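Side-chain contacts in tapirin (Caldicellulosiruptor hydrothermalis, PDB 6N2C), which probably binds cellulose as an adhesion protein of a thermophilic bacterium, its C-terminal domain being a zinc-carrying beta-helix: residues I560-L563 / L564-I568; W465-L468 / D469-V472; E454-K458 / N459-T463. All coordinates share one frame; numbering follows the deposited sequence.

In the fold
Following the chain from the N terminus, interaction 3 comes first, where helix 451-457 ends and turns into the loop that leads on to strand 483-488. Interaction 2 lies farther along that loop, and interaction 1 ends helix 557-565 beyond the last strands of the beta-helix. Each closes a short local turn of a continuous segment. They follow in series, with none nested or crossing. In space, interaction 2 is the middle member: Trp465 packs against the backbone of Thr460 in interaction 3, while Arg467, Asn470 and Ile471 bond to or pack on Asn567 and Ile568. The loop packs on beta-helix strands through Phe461 and Leu468, and the last helix rests against that loop.

Interaction 1 of 3, residues I560-L563 / L564-I568; sequences IDYL and LSKNI
Tyr562 carries Lys566 over one face of its ring, off centre toward the rim, one helical turn on. A chi1 of -55°, beside the backbone N, puts Lys566 CG 4.0 Å from the Tyr562 ring centroid in a CH-pi contact, and the bend at chi2 (-47°) brings Lys566 CE back to 3.6 Å from Tyr562 CE1. The phenol is held at its far end, where OH bonds to Glu473. Without the ring, as with an alanine here, the lysine methylenes would probably be free to turn and Glu473 would be left without its phenol partner.

Leu563 and Leu564 build the helix end. Ile568 N bonds to Leu563 O at 2.9 Å and Asn567 N to Leu564 O at 3.0 Å, the paired bonds of a Schellman motif in which Asn567, at phi 51°, is the C-prime residue. The motif's apolar contact is present too: Leu563 CD2 meets Ile568 CD1 at 3.9 Å. Elsewhere on the helix, Leu564 CD1 lies alongside Ile560 CG2, 3.8 Å away. Leu563 O and Leu564 O thus take donors from the turn, while Tyr562 O and Leu564 O each accept a second, side-chain donor, from Ser565 OG and Asn567 ND2.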
loop_
_atom_site.group_PDB
_atom_site.type_symbol
_atom_site.label_atom_id
_atom_site.label_comp_id
_atom_site.label_asym_id
_atom_site.label_seq_id
_atom_site.Cartn_x
_atom_site.Cartn_y
_atom_site.Cartn_z
ATOM N N ILE A 560 -24.625 16.295 8.655
ATOM C CA ILE A 560 -23.564 16.202 9.582
ATOM C C ILE A 560 -24.077 16.560 11.007
ATOM O O ILE A 560 -23.838 15.869 12.013
ATOM C CB ILE A 560 -22.425 17.130 9.225
ATOM C CG1 ILE A 560 -21.739 16.685 7.905
ATOM C CG2 ILE A 560 -21.405 17.283 10.335
ATOM C CD1 ILE A 560 -20.757 17.624 7.384
ATOM N N ASP A 561 -24.837 17.655 11.081
ATOM C CA ASP A 561 -25.367 18.081 12.377
ATOM C C ASP A 561 -26.249 16.963 12.999
ATOM O O ASP A 561 -26.153 16.709 14.201
ATOM C CB ASP A 561 -26.247 19.319 12.234
ATOM C CG ASP A 561 -25.435 20.568 11.840
ATOM O OD1 ASP A 561 -24.199 20.605 11.869
ATOM O OD2 ASP A 561 -26.151 21.473 11.524
ATOM N N TYR A 562 -27.076 16.330 12.197
ATOM C CA TYR A 562 -27.880 15.211 12.663
ATOM C C TYR A 562 -27.030 14.057 13.164
ATOM O O TYR A 562 -27.208 13.543 14.336
ATOM C CB TYR A 562 -28.827 14.691 11.614
ATOM C CG TYR A 562 -29.663 13.523 12.023
ATOM C CD1 TYR A 562 -30.806 13.689 12.825
ATOM C CD2 TYR A 562 -29.263 12.212 11.753
ATOM C CE1 TYR A 562 -31.551 12.594 13.221
ATOM C CE2 TYR A 562 -29.954 11.109 12.209
ATOM C CZ TYR A 562 -31.132 11.296 12.887
ATOM O OH TYR A 562 -31.820 10.240 13.329
ATOM N N LEU A 563 -26.056 13.667 12.366
ATOM C CA LEU A 563 -25.207 12.574 12.778
ATOM C C LEU A 563 -24.428 12.860 14.062
ATOM O O LEU A 563 -24.234 11.950 14.903
ATOM C CB LEU A 563 -24.203 12.183 11.719
ATOM C CG LEU A 563 -24.848 11.671 10.422
ATOM C CD1 LEU A 563 -23.815 11.536 9.284
ATOM C CD2 LEU A 563 -25.592 10.365 10.549
ATOM N N LEU A 564 -24.000 14.082 14.247
ATOM C CA LEU A 564 -23.308 14.459 15.407
ATOM C C LEU A 564 -24.284 14.443 16.628
ATOM O O LEU A 564 -23.848 14.008 17.715
ATOM C CB LEU A 564 -22.744 15.906 15.287
ATOM C CG LEU A 564 -21.533 16.091 14.366
ATOM C CD1 LEU A 564 -21.150 17.563 14.129
ATOM C CD2 LEU A 564 -20.319 15.454 14.965
ATOM N N SER A 565 -25.508 14.905 16.432
ATOM C CA SER A 565 -26.472 14.980 17.530
ATOM C C SER A 565 -26.801 13.612 18.083
ATOM O O SER A 565 -27.022 13.470 19.297
ATOM C CB SER A 565 -27.743 15.691 17.135
ATOM O OG SER A 565 -28.603 14.927 16.286
ATOM N N LYS A 566 -26.743 12.610 17.214
ATOM C CA LYS A 566 -26.991 11.243 17.582
ATOM C C LYS A 566 -25.754 10.467 17.930
ATOM O O LYS A 566 -25.851 9.273 18.275
ATOM C CB LYS A 566 -27.768 10.540 16.508
ATOM C CG LYS A 566 -29.085 11.134 16.055
ATOM C CD LYS A 566 -30.019 11.541 17.218
ATOM C CE LYS A 566 -31.407 11.814 16.719
ATOM N NZ LYS A 566 -32.150 12.594 17.740
ATOM N N ASN A 567 -24.604 11.124 17.998
ATOM C CA ASN A 567 -23.322 10.527 18.242
ATOM C C ASN A 567 -23.039 9.346 17.297
ATOM O O ASN A 567 -22.316 8.377 17.666
ATOM C CB ASN A 567 -23.135 10.043 19.701
ATOM C CG ASN A 567 -23.110 11.166 20.767
ATOM O OD1 ASN A 567 -23.109 10.841 21.951
ATOM N ND2 ASN A 567 -23.009 12.428 20.384
ATOM N N ILE A 568 -23.531 9.430 16.042
ATOM C CA ILE A 568 -23.180 8.450 15.042
ATOM C C ILE A 568 -21.767 8.794 14.529
ATOM O O ILE A 568 -20.993 7.914 14.127
ATOM C CB ILE A 568 -24.239 8.419 13.913
ATOM C CG1 ILE A 568 -25.526 7.920 14.432
ATOM C CG2 ILE A 568 -23.757 7.572 12.717
ATOM C CD1 ILE A 568 -26.717 8.294 13.608
#

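Interaction 2 of 3, residues W465-L468 / D469-V472; sequences WIRL and DNIV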
loop_
_atom_site.group_PDB
_atom_site.type_symbol
_atom_site.label_atom_id
_atom_site.label_comp_id
_atom_site.label_asym_id
_atom_site.label_seq_id
_atom_site.Cartn_x
_atom_site.Cartn_y
_atom_site.Cartn_z
ATOM N N TRP A 465 -14.765 7.435 16.861
ATOM C CA TRP A 465 -15.242 8.526 16.037
ATOM C C TRP A 465 -16.421 8.242 15.086
ATOM O O TRP A 465 -17.074 9.164 14.542
ATOM C CB TRP A 465 -14.001 9.088 15.248
ATOM C CG TRP A 465 -12.931 9.519 16.164
ATOM C CD1 TRP A 465 -12.868 10.662 16.843
ATOM C CD2 TRP A 465 -11.760 8.738 16.563
ATOM N NE1 TRP A 465 -11.719 10.678 17.613
ATOM C CE2 TRP A 465 -11.033 9.510 17.458
ATOM C CE3 TRP A 465 -11.282 7.468 16.228
ATOM C CZ2 TRP A 465 -9.835 9.074 18.029
ATOM C CZ3 TRP A 465 -10.133 6.999 16.791
ATOM C CH2 TRP A 465 -9.420 7.796 17.721
ATOM N N ILE A 466 -16.710 6.994 14.832
ATOM C CA ILE A 466 -17.799 6.628 13.975
ATOM C C ILE A 466 -18.464 5.405 14.566
ATOM O O ILE A 466 -17.862 4.340 14.734
ATOM C CB ILE A 466 -17.441 6.450 12.444
ATOM C CG1 ILE A 466 -18.684 6.168 11.664
ATOM C CG2 ILE A 466 -16.369 5.416 12.201
ATOM C CD1 ILE A 466 -18.617 6.219 10.158
ATOM N N ARG A 467 -19.778 5.505 14.776
ATOM C CA ARG A 467 -20.510 4.506 15.618
ATOM C C ARG A 467 -21.807 4.206 14.908
ATOM O O ARG A 467 -22.878 4.765 15.285
ATOM C CB ARG A 467 -20.784 5.079 17.007
ATOM C CG ARG A 467 -19.483 5.333 17.715
ATOM C CD ARG A 467 -19.641 5.848 19.110
ATOM N NE ARG A 467 -18.391 6.269 19.628
ATOM C CZ ARG A 467 -18.241 6.919 20.781
ATOM N NH1 ARG A 467 -19.279 7.043 21.646
ATOM N NH2 ARG A 467 -17.055 7.436 21.094
ATOM N N LEU A 468 -21.765 3.297 13.934
ATOM C CA LEU A 468 -22.960 3.004 13.180
ATOM C C LEU A 468 -24.036 2.323 14.024
ATOM O O LEU A 468 -25.211 2.384 13.710
ATOM C CB LEU A 468 -22.661 2.298 11.876
ATOM C CG LEU A 468 -21.735 3.090 10.939
ATOM C CD1 LEU A 468 -21.364 2.273 9.691
ATOM C CD2 LEU A 468 -22.276 4.470 10.610
ATOM N N ASP A 469 -23.640 1.714 15.145
ATOM C CA ASP A 469 -24.629 1.135 16.067
ATOM C C ASP A 469 -25.434 2.174 16.789
ATOM O O ASP A 469 -26.421 1.790 17.460
ATOM C CB ASP A 469 -23.954 0.201 17.073
ATOM C CG ASP A 469 -23.547 -1.150 16.451
ATOM O OD1 ASP A 469 -23.976 -1.508 15.334
ATOM O OD2 ASP A 469 -22.853 -1.890 17.132
ATOM N N ASN A 470 -25.061 3.471 16.706
ATOM C CA ASN A 470 -25.825 4.546 17.272
ATOM C C ASN A 470 -26.972 4.963 16.340
ATOM O O ASN A 470 -27.665 5.928 16.658
ATOM C CB ASN A 470 -24.974 5.715 17.705
ATOM C CG ASN A 470 -24.192 5.401 18.945
ATOM O OD1 ASN A 470 -24.532 4.402 19.652
ATOM N ND2 ASN A 470 -23.234 6.257 19.315
ATOM N N ILE A 471 -27.155 4.293 15.195
ATOM C CA ILE A 471 -28.315 4.520 14.362
ATOM C C ILE A 471 -29.444 3.642 14.952
ATOM O O ILE A 471 -29.431 2.424 14.740
ATOM C CB ILE A 471 -28.083 4.124 12.897
ATOM C CG1 ILE A 471 -26.942 4.915 12.256
ATOM C CG2 ILE A 471 -29.329 4.262 12.104
ATOM C CD1 ILE A 471 -26.467 4.287 11.006
ATOM N N VAL A 472 -30.380 4.281 15.689
ATOM C CA VAL A 472 -31.527 3.568 16.318
ATOM C C VAL A 472 -32.845 3.961 15.688
ATOM O O VAL A 472 -33.881 3.432 16.063
ATOM C CB VAL A 472 -31.511 3.763 17.858
ATOM C CG1 VAL A 472 -30.195 3.251 18.398
ATOM C CG2 VAL A 472 -31.719 5.224 18.257
#
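Arg467 runs beside Asn470, the two side chains pointing the same way, and its atoms can be followed outward against the asparagine amide. CB comes first: Arg467 CB lies 3.6 Å from Asn470 ND2. The next carbon swings away, because the chain is extended from CG to NE and zigzags past the amide; Arg467 CG is 4.2 Å from Asn470 ND2. The following carbon returns, placing Arg467 CD 3.6 Å from Asn470 ND2. The aliphatic run thus touches the amide nitrogen through alternate carbons, while the guanidinium plane is turned 66° from the amide plane. Beyond CD the contacts leave the asparagine: NE bonds to the carbonyl oxygen of Thr463, and NH2 at the tip bonds to that of Asn464, so the guanidinium is tied back to the preceding chain. ND2 of Asn470 has its own acceptor in the backbone oxygen of Asn567.

Two successive i to i+3 bonds mark the backbone here as a short 3-10 turn: Asn470 N to Arg467 O at 2.9 Å and Ile471 N to Leu468 O at 3.1 Å. The turn belongs to the long loop that runs along the beta-helix, and Leu468 points its side chain into that body, touching Phe189, Ile517 and Ile536 on three of its strands.

Ile471 follows the second bond. With CG1 beside the backbone N (chi1 -60°), the side chain folds over the oxygen that its own N-H uses: Ile471 CG1 is 3.4 Å from Leu468 O. Its CD1 reaches the end of the leucine, Ile471 CD1 lying 4.2 Å from Leu468 CD2, and Ile471 also packs on Ile517 and Ile568.

Interaction 3 of 3, residues E454-K458 / N459-T463; sequences EEIKK and NTFPT
Phe461 and Ile456 make the apolar part of this turn at the end of helix 451-457. A chi1 of -174° swings the phenylalanine ring back beside the helix end. Ile456 CG1 sits 4.2 Å above the plane of the Phe461 ring, over its centre. On the opposite face Pro462 CB lies 3.9 Å from the plane of the same ring, also over its centre, an arrangement consistent with the cis peptide before the proline. The ring is thereby held between two aliphatic groups.

Among the hydrogen bonds, Phe461 N to Lys458 O (2.9 Å, N-H...O angle 168°) closes a type I beta turn from Lys458 to Phe461. One water donates to Glu455 O and lies very close to Thr460 OG1, so it probably links the last helical turn to the beta turn.

The charged contact, within 454-458, is a salt bridge of Lys458 NZ to Glu455 OE1 at 3.0 Å; it rests on one of two deposited lysine conformers and is to that extent doubtful.

In the fold, Ile456 and Phe461 both rest on Ile233 of strand 231-234, and Lys235, just past that strand, bonds through NZ to the carbonyl oxygens of both. Lys457 forms a salt bridge with Asp277, just after strand 273-276, so the helix end is fastened to two turns of the beta-helix, with the one carrying strand 252-255 between them.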
loop_
_atom_site.group_PDB
_atom_site.type_symbol
_atom_site.label_atom_id
_atom_site.label_comp_id
_atom_site.label_asym_id
_atom_site.label_seq_id
_atom_site.Cartn_x
_atom_site.Cartn_y
_atom_site.Cartn_z
ATOM N N GLU A 454 0.316 3.562 14.510
ATOM C CA GLU A 454 0.033 3.137 15.849
ATOM C C GLU A 454 -1.411 3.410 16.207
ATOM O O GLU A 454 -2.107 2.484 16.743
ATOM C CB GLU A 454 0.939 3.802 16.870
ATOM C CG GLU A 454 2.341 3.316 16.802
ATOM C CD GLU A 454 3.306 4.103 17.728
ATOM O OE1 GLU A 454 2.831 4.963 18.558
ATOM O OE2 GLU A 454 4.547 3.915 17.512
ATOM N N GLU A 455 -1.862 4.596 15.869
ATOM C CA GLU A 455 -3.251 5.000 16.261
ATOM C C GLU A 455 -4.285 4.243 15.447
ATOM O O GLU A 455 -5.286 3.769 15.985
ATOM C CB GLU A 455 -3.454 6.498 16.140
ATOM C CG GLU A 455 -2.543 7.328 17.011
ATOM C CD GLU A 455 -2.798 7.008 18.522
ATOM O OE1 GLU A 455 -1.823 6.666 19.257
ATOM O OE2 GLU A 455 -3.987 6.926 18.852
ATOM N N ILE A 456 -4.045 4.048 14.149
ATOM C CA ILE A 456 -4.989 3.268 13.323
ATOM C C ILE A 456 -5.145 1.841 13.821
ATOM O O ILE A 456 -6.201 1.210 13.728
ATOM C CB ILE A 456 -4.514 3.329 11.874
ATOM C CG1 ILE A 456 -4.947 4.688 11.303
ATOM C CG2 ILE A 456 -5.056 2.180 11.030
ATOM C CD1 ILE A 456 -4.079 4.947 10.055
ATOM N N LYS A 457 -4.046 1.267 14.328
ATOM C CA LYS A 457 -4.075 -0.097 14.739
ATOM C C LYS A 457 -4.668 -0.306 16.101
ATOM O O LYS A 457 -4.962 -1.463 16.439
ATOM C CB LYS A 457 -2.631 -0.672 14.692
ATOM C CG LYS A 457 -2.177 -0.928 13.261
ATOM C CD LYS A 457 -0.677 -1.346 13.076
ATOM C CE LYS A 457 -0.422 -2.773 13.424
ATOM N NZ LYS A 457 1.018 -3.184 13.186
ATOM N N LYS A 458 -4.816 0.753 16.885
ATOM C CA LYS A 458 -5.417 0.643 18.220
ATOM C C LYS A 458 -6.883 0.341 18.083
ATOM O O LYS A 458 -7.525 0.723 17.088
ATOM C CB LYS A 458 -5.257 1.923 19.058
ATOM C CG LYS A 458 -3.899 2.126 19.668
ATOM C CD LYS A 458 -3.800 3.466 20.405
ATOM C CE LYS A 458 -2.326 3.812 20.591
ATOM N NZ LYS A 458 -2.104 4.844 21.621
ATOM N N ASN A 459 -7.428 -0.291 19.124
ATOM C CA ASN A 459 -8.816 -0.725 19.119
ATOM C C ASN A 459 -9.791 0.479 19.190
ATOM O O ASN A 459 -10.966 0.317 18.975
ATOM C CB ASN A 459 -9.094 -1.690 20.284
ATOM C CG ASN A 459 -8.120 -2.855 20.338
ATOM O OD1 ASN A 459 -7.839 -3.473 19.330
ATOM N ND2 ASN A 459 -7.617 -3.168 21.549
ATOM N N THR A 460 -9.306 1.665 19.509
ATOM C CA THR A 460 -10.080 2.857 19.409
ATOM C C THR A 460 -10.441 3.221 17.963
ATOM O O THR A 460 -11.387 3.973 17.749
ATOM C CB THR A 460 -9.351 4.057 20.053
ATOM O OG1 THR A 460 -7.984 4.119 19.614
ATOM C CG2 THR A 460 -9.347 3.960 21.568
ATOM N N PHE A 461 -9.702 2.707 16.968
ATOM C CA PHE A 461 -10.005 3.158 15.596
ATOM C C PHE A 461 -10.754 2.129 14.839
ATOM O O PHE A 461 -10.279 1.002 14.704
ATOM C CB PHE A 461 -8.690 3.498 14.857
ATOM C CG PHE A 461 -8.932 4.089 13.510
ATOM C CD1 PHE A 461 -9.158 5.466 13.353
ATOM C CD2 PHE A 461 -8.919 3.290 12.366
ATOM C CE1 PHE A 461 -9.416 5.989 12.120
ATOM C CE2 PHE A 461 -9.134 3.861 11.121
ATOM C CZ PHE A 461 -9.390 5.186 10.965
ATOM N N PRO A 462 -11.896 2.453 14.260
ATOM C CA PRO A 462 -12.455 3.794 14.056
ATOM C C PRO A 462 -13.589 4.160 15.039
ATOM O O PRO A 462 -14.179 5.260 14.953
ATOM C CB PRO A 462 -12.971 3.665 12.648
ATOM C CG PRO A 462 -13.533 2.264 12.582
ATOM C CD PRO A 462 -12.494 1.477 13.348
ATOM N N THR A 463 -13.945 3.205 15.899
ATOM C CA THR A 463 -15.197 3.421 16.654
ATOM C C THR A 463 -15.218 4.525 17.712
ATOM O O THR A 463 -16.327 4.871 18.143
ATOM C CB THR A 463 -15.745 2.104 17.305
ATOM O OG1 THR A 463 -14.826 1.650 18.271
ATOM C CG2 THR A 463 -16.007 1.058 16.297
HETATM O O HOH W 1 -7.028 5.256 17.589
HETATM O O HOH W 2 -7.610 -2.696 16.864
HETATM O O HOH W 3 -5.165 -3.565 18.317
#